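Local coordinates for protein gdp-l-fucose synthetase (Naegleria fowleri, PDB 6AQZ) that binds NADP and probably catalyses the NADPH-dependent epimerisation and reduction that yield GDP-L-fucose, at residues 304-309 and 316-321; 191-196 and 241-246. All coordinates share one frame; numbering follows the deposited sequence.

Contact 1: residues 304-309 and 316-321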
ATOM      1  N   SER A 304      13.979  15.076  11.672  1.00 49.22           N
ATOM      2  CA  SER A 304      12.797  14.447  12.237  1.00 53.54           C
ATOM      3  C   SER A 304      12.638  14.904  13.692  1.00 56.92           C
ATOM      4  O   SER A 304      13.614  15.247  14.356  1.00 59.67           O
ATOM      5  CB  SER A 304      12.888  12.924  12.110  1.00 57.54           C
ATOM      6  OG  SER A 304      14.145  12.441  12.539  1.00 64.34           O
ATOM      7  N   SER A 305      11.397  14.982  14.162  1.00 56.24           N
ATOM      8  CA  SER A 305      11.090  15.494  15.497  1.00 48.13           C
ATOM      9  C   SER A 305      11.035  14.379  16.534  1.00 43.54           C
ATOM     10  O   SER A 305      10.408  13.343  16.305  1.00 42.97           O
ATOM     11  CB  SER A 305       9.755  16.245  15.488  1.00 51.44           C
ATOM     12  OG  SER A 305       9.244  16.405  16.804  1.00 52.25           O
ATOM     13  N   ASN A 306      11.701  14.587  17.672  1.00 42.12           N
ATOM     14  CA  ASN A 306      11.583  13.680  18.805  1.00 44.16           C
ATOM     15  C   ASN A 306      10.672  14.229  19.898  1.00 50.72           C
ATOM     16  O   ASN A 306      10.761  13.779  21.048  1.00 55.58           O
ATOM     17  CB  ASN A 306      12.960  13.350  19.382  1.00 48.36           C
ATOM     18  CG  ASN A 306      13.553  14.476  20.197  1.00 58.39           C
ATOM     19  OD1 ASN A 306      13.358  15.649  19.909  1.00 50.33           O
ATOM     20  ND2 ASN A 306      14.341  14.108  21.209  1.00 75.73           N
ATOM     21  N   ALA A 307       9.789  15.178  19.553  1.00 43.61           N
ATOM     22  CA  ALA A 307       8.956  15.833  20.555  1.00 45.65           C
ATOM     23  C   ALA A 307       8.095  14.832  21.310  1.00 46.81           C
ATOM     24  O   ALA A 307       7.870  14.990  22.514  1.00 51.53           O
ATOM     25  CB  ALA A 307       8.079  16.903  19.904  1.00 43.68           C
ATOM     26  N   LYS A 308       7.576  13.813  20.623  1.00 39.54           N
ATOM     27  CA  LYS A 308       6.641  12.912  21.294  1.00 48.99           C
ATOM     28  C   LYS A 308       7.339  12.090  22.385  1.00 50.96           C
ATOM     29  O   LYS A 308       6.869  12.017  23.528  1.00 52.42           O
ATOM     30  CB  LYS A 308       5.946  12.012  20.276  1.00 40.20           C
ATOM     31  CG  LYS A 308       4.993  11.062  20.955  1.00 43.72           C
ATOM     32  CD  LYS A 308       3.706  10.904  20.196  1.00 54.09           C
ATOM     33  CE  LYS A 308       3.857   9.990  19.018  1.00 52.46           C
ATOM     34  NZ  LYS A 308       2.544   9.679  18.415  1.00 44.71           N
ATOM     35  N   PHE A 309       8.463  11.463  22.048  1.00 41.22           N
ATOM     36  CA  PHE A 309       9.196  10.678  23.027  1.00 42.66           C
ATOM     37  C   PHE A 309       9.748  11.568  24.134  1.00 46.77           C
ATOM     38  O   PHE A 309       9.717  11.203  25.316  1.00 44.02           O
ATOM     39  CB  PHE A 309      10.329   9.903  22.327  1.00 42.57           C
ATOM     40  CG  PHE A 309      10.998   8.913  23.205  1.00 44.33           C
ATOM     41  CD1 PHE A 309      12.031   9.300  24.044  1.00 50.80           C
ATOM     42  CD2 PHE A 309      10.570   7.596  23.231  1.00 47.93           C
ATOM     43  CE1 PHE A 309      12.662   8.376  24.872  1.00 54.72           C
ATOM     44  CE2 PHE A 309      11.194   6.662  24.068  1.00 54.83           C
ATOM     45  CZ  PHE A 309      12.240   7.058  24.889  1.00 51.18           C
ATOM     46  N   PHE A 316      14.610  10.370  29.863  1.00 67.92           N
ATOM     47  CA  PHE A 316      15.431   9.401  29.152  1.00 64.15           C
ATOM     48  C   PHE A 316      16.836   9.938  28.910  1.00 65.01           C
ATOM     49  O   PHE A 316      17.014  11.081  28.480  1.00 61.25           O
ATOM     50  CB  PHE A 316      14.788   9.007  27.831  1.00 57.26           C
ATOM     51  CG  PHE A 316      15.550   7.953  27.096  1.00 53.11           C
ATOM     52  CD1 PHE A 316      15.364   6.614  27.405  1.00 51.94           C
ATOM     53  CD2 PHE A 316      16.447   8.291  26.096  1.00 43.77           C
ATOM     54  CE1 PHE A 316      16.056   5.621  26.719  1.00 51.13           C
ATOM     55  CE2 PHE A 316      17.125   7.308  25.406  1.00 49.84           C
ATOM     56  CZ  PHE A 316      16.943   5.970  25.724  1.00 49.12           C
ATOM     57  N   GLN A 317      17.832   9.094  29.168  1.00 67.45           N
ATOM     58  CA  GLN A 317      19.246   9.439  29.046  1.00 64.05           C
ATOM     59  C   GLN A 317      19.833   8.746  27.825  1.00 60.60           C
ATOM     60  O   GLN A 317      19.706   7.522  27.679  1.00 52.70           O
ATOM     61  CB  GLN A 317      20.016   9.035  30.302  1.00 67.52           C
ATOM     62  CG  GLN A 317      19.567   9.724  31.581  1.00 77.59           C
ATOM     63  CD  GLN A 317      20.039  11.167  31.678  1.00 84.42           C
ATOM     64  OE1 GLN A 317      19.928  11.940  30.723  1.00 86.67           O
ATOM     65  NE2 GLN A 317      20.565  11.537  32.842  1.00 88.57           N
ATOM     66  N   TYR A 318      20.408   9.535  26.920  1.00 60.21           N
ATOM     67  CA  TYR A 318      21.103   9.023  25.746  1.00 54.98           C
ATOM     68  C   TYR A 318      22.575   8.703  26.065  1.00 55.95           C
ATOM     69  O   TYR A 318      23.164   9.217  27.021  1.00 51.59           O
ATOM     70  CB  TYR A 318      21.040  10.032  24.593  1.00 54.47           C
ATOM     71  CG  TYR A 318      19.673  10.291  23.981  1.00 55.37           C
ATOM     72  CD1 TYR A 318      19.064   9.350  23.153  1.00 58.41           C
ATOM     73  CD2 TYR A 318      19.013  11.494  24.191  1.00 65.55           C
ATOM     74  CE1 TYR A 318      17.816   9.585  22.579  1.00 62.87           C
ATOM     75  CE2 TYR A 318      17.763  11.744  23.614  1.00 71.23           C
ATOM     76  CZ  TYR A 318      17.167  10.785  22.812  1.00 68.52           C
ATOM     77  OH  TYR A 318      15.929  11.031  22.240  1.00 66.84           O
ATOM     78  N   THR A 319      23.164   7.836  25.237  1.00 58.67           N
ATOM     79  CA  THR A 319      24.615   7.636  25.236  1.00 60.99           C
ATOM     80  C   THR A 319      25.267   8.751  24.424  1.00 56.85           C
ATOM     81  O   THR A 319      24.837   9.012  23.298  1.00 59.50           O
ATOM     82  CB  THR A 319      25.000   6.285  24.612  1.00 58.59           C
ATOM     83  OG1 THR A 319      24.350   5.205  25.288  1.00 51.99           O
ATOM     84  CG2 THR A 319      26.525   6.084  24.655  1.00 53.58           C
ATOM     85  N   PRO A 320      26.271   9.446  24.959  1.00 56.98           N
ATOM     86  CA  PRO A 320      26.980  10.451  24.153  1.00 52.36           C
ATOM     87  C   PRO A 320      27.515   9.841  22.862  1.00 57.56           C
ATOM     88  O   PRO A 320      27.927   8.676  22.827  1.00 59.04           O
ATOM     89  CB  PRO A 320      28.114  10.909  25.075  1.00 55.49           C
ATOM     90  CG  PRO A 320      27.607  10.658  26.441  1.00 56.84           C
ATOM     91  CD  PRO A 320      26.746   9.418  26.352  1.00 54.47           C
ATOM     92  N   PHE A 321      27.476  10.640  21.787  1.00 56.74           N
ATOM     93  CA  PHE A 321      27.834  10.153  20.455  1.00 52.66           C
ATOM     94  C   PHE A 321      29.260   9.584  20.438  1.00 59.56           C
ATOM     95  O   PHE A 321      29.501   8.478  19.933  1.00 53.08           O
ATOM     96  CB  PHE A 321      27.658  11.292  19.434  1.00 50.97           C
ATOM     97  CG  PHE A 321      27.964  10.900  18.012  1.00 56.45           C
ATOM     98  CD1 PHE A 321      27.177   9.977  17.345  1.00 58.07           C
ATOM     99  CD2 PHE A 321      29.056  11.435  17.351  1.00 63.15           C
ATOM    100  CE1 PHE A 321      27.481   9.586  16.038  1.00 61.47           C
ATOM    101  CE2 PHE A 321      29.360  11.059  16.050  1.00 61.35           C
ATOM    102  CZ  PHE A 321      28.575  10.137  15.390  1.00 60.85           C
TER
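Phe309 and Phe316 meet in a T-shaped pair between helix 307-312 and the loop that follows it. Phe309 presents its edge, CE1 and CZ leading, to one face of the Phe316 ring. The two planes stand at 89° to each other and the centroids are 5.3 Å apart. CE1 of Phe309 comes within 3.7 Å of CG of Phe316 and is equally near its CB, while CZ of Phe309 reaches over CD1, toward the rim of the face. The edge is therefore set over the root of the Phe316 side chain rather than its far end. In both phenylalanines the ring is swung opposite the backbone N (chi1 -171° in Phe309, -177° in Phe316), which sends each into the space between the segments.

Phe316 is in turn laid against Tyr318, two residues on. Its CD2 sits 3.9 Å above the middle of the tyrosine ring, and Tyr318 CD1 lies in the plane of the Phe316 ring at its edge. The three rings thus follow one another edge to face. At the far end of the tyrosine, OH lies 3.6 Å from ND2 of Asn306, too long to count as a hydrogen bond; the hydroxyl instead makes a weak one to Cys263 O.

Asn306 occupies the N-cap position of helix 307-312 without a side-chain capping bond. Just before it, Ser305 OG accepts from Ala307 N at 3.1 Å, an ST turn leading into the helix. Met246 of helix 240-253 touches all three rings, and Trp249 makes a further edge-to-face pair with Phe309. With aromatic edges set on aromatic faces, weak CH-pi attraction and apolar burial join the start of helix 307-312 to the loop before helix 321-335.

Contact 2: residues 191-196 and 241-246. With NAP (NADP nicotinamide-adenine-dinucleotide phosphate), chain G.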
ATOM      1  N   THR A 191      15.329   6.580  13.538  1.00 53.84           N
ATOM      2  CA  THR A 191      16.146   7.330  12.600  1.00 56.16           C
ATOM      3  C   THR A 191      17.354   6.466  12.206  1.00 53.62           C
ATOM      4  O   THR A 191      17.296   5.234  12.279  1.00 50.89           O
ATOM      5  CB  THR A 191      16.567   8.653  13.247  1.00 54.03           C
ATOM      6  OG1 THR A 191      16.964   9.581  12.238  1.00 52.98           O
ATOM      7  CG2 THR A 191      17.721   8.437  14.292  1.00 49.22           C
ATOM      8  N   ASN A 192      18.417   7.085  11.697  1.00 49.58           N
ATOM      9  CA  ASN A 192      19.657   6.379  11.367  1.00 54.55           C
ATOM     10  C   ASN A 192      20.254   5.656  12.567  1.00 49.19           C
ATOM     11  O   ASN A 192      20.754   6.285  13.505  1.00 51.46           O
ATOM     12  CB  ASN A 192      20.674   7.365  10.801  1.00 58.06           C
ATOM     13  CG  ASN A 192      20.096   8.192   9.675  1.00 56.39           C
ATOM     14  OD1 ASN A 192      19.901   7.693   8.575  1.00 56.86           O
ATOM     15  ND2 ASN A 192      19.766   9.447   9.964  1.00 50.27           N
ATOM     16  N   LEU A 193      20.218   4.340  12.537  1.00 44.82           N
ATOM     17  CA  LEU A 193      20.786   3.531  13.598  1.00 47.23           C
ATOM     18  C   LEU A 193      22.244   3.184  13.296  1.00 47.88           C
ATOM     19  O   LEU A 193      22.657   3.109  12.135  1.00 47.03           O
ATOM     20  CB  LEU A 193      19.978   2.241  13.788  1.00 45.54           C
ATOM     21  CG  LEU A 193      18.501   2.368  14.157  1.00 47.05           C
ATOM     22  CD1 LEU A 193      17.896   0.997  14.503  1.00 46.89           C
ATOM     23  CD2 LEU A 193      18.269   3.396  15.246  1.00 43.18           C
ATOM     24  N   PHE A 194      23.033   2.992  14.355  1.00 47.67           N
ATOM     25  CA  PHE A 194      24.379   2.443  14.189  1.00 46.97           C
ATOM     26  C   PHE A 194      24.739   1.612  15.407  1.00 50.95           C
ATOM     27  O   PHE A 194      24.160   1.759  16.492  1.00 52.03           O
ATOM     28  CB  PHE A 194      25.432   3.544  13.970  1.00 43.31           C
ATOM     29  CG  PHE A 194      25.639   4.430  15.168  1.00 49.76           C
ATOM     30  CD1 PHE A 194      24.738   5.464  15.449  1.00 43.57           C
ATOM     31  CD2 PHE A 194      26.709   4.204  16.051  1.00 48.04           C
ATOM     32  CE1 PHE A 194      24.923   6.275  16.558  1.00 46.26           C
ATOM     33  CE2 PHE A 194      26.892   5.000  17.177  1.00 45.41           C
ATOM     34  CZ  PHE A 194      26.005   6.044  17.422  1.00 50.38           C
ATOM     35  N   GLY A 195      25.712   0.734  15.222  1.00 53.71           N
ATOM     36  CA  GLY A 195      26.193  -0.049  16.327  1.00 52.83           C
ATOM     37  C   GLY A 195      26.677  -1.423  15.941  1.00 54.01           C
ATOM     38  O   GLY A 195      26.842  -1.759  14.757  1.00 48.24           O
ATOM     39  N   PRO A 196      26.915  -2.249  16.954  1.00 51.11           N
ATOM     40  CA  PRO A 196      27.444  -3.588  16.696  1.00 54.30           C
ATOM     41  C   PRO A 196      26.441  -4.442  15.938  1.00 54.58           C
ATOM     42  O   PRO A 196      25.233  -4.218  15.987  1.00 61.77           O
ATOM     43  CB  PRO A 196      27.733  -4.147  18.102  1.00 54.35           C
ATOM     44  CG  PRO A 196      27.075  -3.268  19.049  1.00 56.27           C
ATOM     45  CD  PRO A 196      26.910  -1.915  18.385  1.00 54.91           C
ATOM     46  N   HIS A 241      21.891   0.621  20.921  1.00 46.39           N
ATOM     47  CA  HIS A 241      21.543   0.275  22.300  1.00 47.48           C
ATOM     48  C   HIS A 241      20.549   1.281  22.895  1.00 47.34           C
ATOM     49  O   HIS A 241      19.623   0.897  23.624  1.00 47.43           O
ATOM     50  CB  HIS A 241      22.798   0.182  23.164  1.00 50.77           C
ATOM     51  CG  HIS A 241      23.696  -0.950  22.791  1.00 54.58           C
ATOM     52  ND1 HIS A 241      24.884  -1.202  23.441  1.00 56.15           N
ATOM     53  CD2 HIS A 241      23.581  -1.898  21.833  1.00 53.01           C
ATOM     54  CE1 HIS A 241      25.462  -2.260  22.903  1.00 57.24           C
ATOM     55  NE2 HIS A 241      24.697  -2.696  21.919  1.00 57.11           N
ATOM     56  N   ASP A 242      20.712   2.567  22.579  1.00 41.67           N
ATOM     57  CA  ASP A 242      19.721   3.552  22.990  1.00 44.68           C
ATOM     58  C   ASP A 242      18.364   3.286  22.333  1.00 48.28           C
ATOM     59  O   ASP A 242      17.322   3.315  23.006  1.00 50.57           O
ATOM     60  CB  ASP A 242      20.207   4.955  22.646  1.00 47.44           C
ATOM     61  CG  ASP A 242      21.346   5.404  23.494  1.00 52.07           C
ATOM     62  OD1 ASP A 242      21.690   4.715  24.486  1.00 57.02           O
ATOM     63  OD2 ASP A 242      21.887   6.480  23.168  1.00 56.87           O
ATOM     64  N   ALA A 243      18.358   2.998  21.028  1.00 44.77           N
ATOM     65  CA  ALA A 243      17.101   2.683  20.348  1.00 48.30           C
ATOM     66  C   ALA A 243      16.421   1.482  20.990  1.00 49.78           C
ATOM     67  O   ALA A 243      15.187   1.451  21.119  1.00 43.50           O
ATOM     68  CB  ALA A 243      17.343   2.412  18.861  1.00 42.72           C
ATOM     69  N   ALA A 244      17.219   0.484  21.405  1.00 40.67           N
ATOM     70  CA  ALA A 244      16.673  -0.701  22.059  1.00 42.51           C
ATOM     71  C   ALA A 244      15.999  -0.360  23.394  1.00 48.34           C
ATOM     72  O   ALA A 244      14.992  -0.980  23.759  1.00 46.30           O
ATOM     73  CB  ALA A 244      17.785  -1.743  22.265  1.00 41.44           C
ATOM     74  N   ARG A 245      16.580   0.567  24.168  1.00 40.10           N
ATOM     75  CA  ARG A 245      15.956   0.989  25.419  1.00 45.94           C
ATOM     76  C   ARG A 245      14.668   1.778  25.155  1.00 51.45           C
ATOM     77  O   ARG A 245      13.655   1.586  25.845  1.00 50.74           O
ATOM     78  CB  ARG A 245      16.947   1.813  26.252  1.00 44.62           C
ATOM     79  CG  ARG A 245      18.101   0.999  26.840  1.00 51.48           C
ATOM     80  CD  ARG A 245      18.897   1.801  27.862  1.00 52.34           C
ATOM     81  NE  ARG A 245      19.659   2.861  27.218  1.00 54.74           N
ATOM     82  CZ  ARG A 245      19.578   4.156  27.505  1.00 55.01           C
ATOM     83  NH1 ARG A 245      18.741   4.601  28.442  1.00 58.52           N
ATOM     84  NH2 ARG A 245      20.344   5.008  26.836  1.00 46.84           N
ATOM     85  N   MET A 246      14.690   2.659  24.149  1.00 45.55           N
ATOM     86  CA  MET A 246      13.490   3.381  23.754  1.00 47.46           C
ATOM     87  C   MET A 246      12.421   2.424  23.257  1.00 47.53           C
ATOM     88  O   MET A 246      11.229   2.593  23.561  1.00 45.22           O
ATOM     89  CB  MET A 246      13.832   4.394  22.667  1.00 46.57           C
ATOM     90  CG  MET A 246      14.914   5.338  23.092  1.00 43.40           C
ATOM     91  SD  MET A 246      15.609   6.292  21.740  1.00 53.03           S
ATOM     92  CE  MET A 246      14.425   7.623  21.603  1.00 44.37           C
TER
HETATM   93  PA  NAP G 401      19.225  -5.772   9.562  1.00 43.59           P
HETATM   94  O1A NAP G 401      19.433  -5.829   8.079  1.00 45.52           O
HETATM   95  O2A NAP G 401      20.352  -5.435  10.502  1.00 46.25           O
HETATM   96  O5B NAP G 401      18.554  -7.174  10.122  1.00 42.91           O
HETATM   97  C5B NAP G 401      17.310  -7.296   9.526  1.00 44.44           C
HETATM   98  C4B NAP G 401      16.664  -8.577  10.122  1.00 48.12           C
HETATM   99  O4B NAP G 401      15.575  -9.049   9.288  1.00 47.41           O
HETATM  100  C3B NAP G 401      17.719  -9.743  10.295  1.00 38.76           C
HETATM  101  O3B NAP G 401      17.449 -10.459  11.470  1.00 38.01           O
HETATM  102  C2B NAP G 401      17.336 -10.678   9.139  1.00 42.65           C
HETATM  103  O2B NAP G 401      17.514 -11.974   9.403  1.00 43.89           O
HETATM  104  C1B NAP G 401      15.764 -10.455   9.192  1.00 44.66           C
HETATM  105  N9A NAP G 401      15.107 -10.947   7.986  1.00 38.77           N
HETATM  106  C8A NAP G 401      15.177 -10.415   6.715  1.00 40.46           C
HETATM  107  N7A NAP G 401      14.443 -11.101   5.810  1.00 42.81           N
HETATM  108  C5A NAP G 401      13.885 -12.136   6.542  1.00 34.38           C
HETATM  109  C6A NAP G 401      13.040 -13.176   6.166  1.00 40.82           C
HETATM  110  N6A NAP G 401      12.608 -13.287   4.844  1.00 44.83           N
HETATM  111  N1A NAP G 401      12.591 -14.078   7.073  1.00 43.61           N
HETATM  112  C2A NAP G 401      13.052 -13.880   8.343  1.00 47.70           C
HETATM  113  N3A NAP G 401      13.876 -12.938   8.851  1.00 41.53           N
HETATM  114  C4A NAP G 401      14.278 -12.055   7.907  1.00 34.16           C
HETATM  115  O3  NAP G 401      18.028  -4.610   9.618  1.00 46.07           O
HETATM  116  PN  NAP G 401      18.080  -3.700  10.924  1.00 46.23           P
HETATM  117  O1N NAP G 401      18.055  -4.463  12.193  1.00 45.12           O
HETATM  118  O2N NAP G 401      18.898  -2.442  10.741  1.00 46.93           O
HETATM  119  O5D NAP G 401      16.491  -2.969  10.945  1.00 54.00           O
HETATM  120  C5D NAP G 401      15.512  -3.824  11.385  1.00 44.12           C
HETATM  121  C4D NAP G 401      14.268  -2.965  11.412  1.00 52.03           C
HETATM  122  O4D NAP G 401      14.667  -1.627  11.753  1.00 45.40           O
HETATM  123  C3D NAP G 401      13.684  -2.895   9.920  1.00 58.51           C
HETATM  124  O3D NAP G 401      12.302  -2.983   9.963  1.00 51.91           O
HETATM  125  C2D NAP G 401      14.165  -1.513   9.425  1.00 57.91           C
HETATM  126  O2D NAP G 401      13.281  -0.875   8.587  1.00 58.93           O
HETATM  127  C1D NAP G 401      14.187  -0.722  10.766  1.00 49.92           C
HETATM  128  N1N NAP G 401      15.050   0.488  10.638  1.00 55.58           N
HETATM  129  C2N NAP G 401      16.444   0.409  10.595  1.00 48.01           C
HETATM  130  C3N NAP G 401      17.203   1.551  10.440  1.00 51.45           C
HETATM  131  C7N NAP G 401      18.696   1.447  10.382  1.00 47.96           C
HETATM  132  O7N NAP G 401      19.430   2.423  10.153  1.00 42.82           O
HETATM  133  N7N NAP G 401      19.300   0.201  10.584  1.00 40.82           N
HETATM  134  C4N NAP G 401      16.597   2.896  10.306  1.00 56.85           C
HETATM  135  C5N NAP G 401      15.103   2.880  10.348  1.00 58.35           C
HETATM  136  C6N NAP G 401      14.413   1.749  10.509  1.00 59.32           C
HETATM  137  P2B NAP G 401      19.168 -12.693   8.971  1.00 50.14           P
HETATM  138  O1X NAP G 401      20.016 -11.975   9.976  1.00 51.94           O
HETATM  139  O2X NAP G 401      18.881 -14.172   9.239  1.00 55.56           O
HETATM  140  O3X NAP G 401      19.274 -12.257   7.540  1.00 51.97           O
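Leu193 N donates to NAP O7N at 3.2 Å, with an angle of 160° at the hydrogen, and the side chain of the same leucine reaches across to helix 240-253, where CD2 touches Ala243 CB at 3.9 Å. With CG placed opposite the carbonyl carbon (chi1 -60°), CB and CG of Leu193 lie against the nicotinamide carboxamide, and CD2 is left to meet the alanine. Farther along, Pro196 CG comes obliquely to His241 NE2 at 3.8 Å, and the imidazole also stacks with His42 of helix 35-46.

The backbone of residues 191-193 faces the nicotinamide: Thr191 O lies 3.1 Å from NAP C4N, the carbon that exchanges hydride in nicotinamide chemistry.

Within the helix, Arg245 NH2 and Asp242 OD1 form a salt bridge of 2.7 Å. The donor lies above the carboxylate plane, 60° out of it, whereas OD1 stays close to the plane of the guanidinium. The ion pair has further partners in the loop 316-321.

One leucine thus serves two surfaces, the carboxamide and the helix. The hydrogen bond from the backbone N-H of Leu193 probably helps fix the rotation of the carboxamide, while apolar packing sets the strand end against helix 240-253 in this Rossmann-type domain.

In the fold
Contact 2 closes before contact 1 opens along the chain, and their centres are 11 Å apart. Contact 2 joins strand 184-194 of the main sheet to helix 240-253, beside NADP; contact 1 lies farther from the middle of the chain, at the loop between helices 307-312 and 321-335. Helix 240-253 links them: its sheet-facing side meets the strand, while Asp242, Arg245 and Met246 reach the 316-321 loop. Between the contacts, Phe316 CZ packs 3.4 Å from Met246 CG, and probable hydrogen bonds run from Arg245 NH2 to Gln317 O and from Thr319 N to Asp242 OD2. The loop before helix 321-335 is thereby tied to the helix that packs beside the NADP-binding strand.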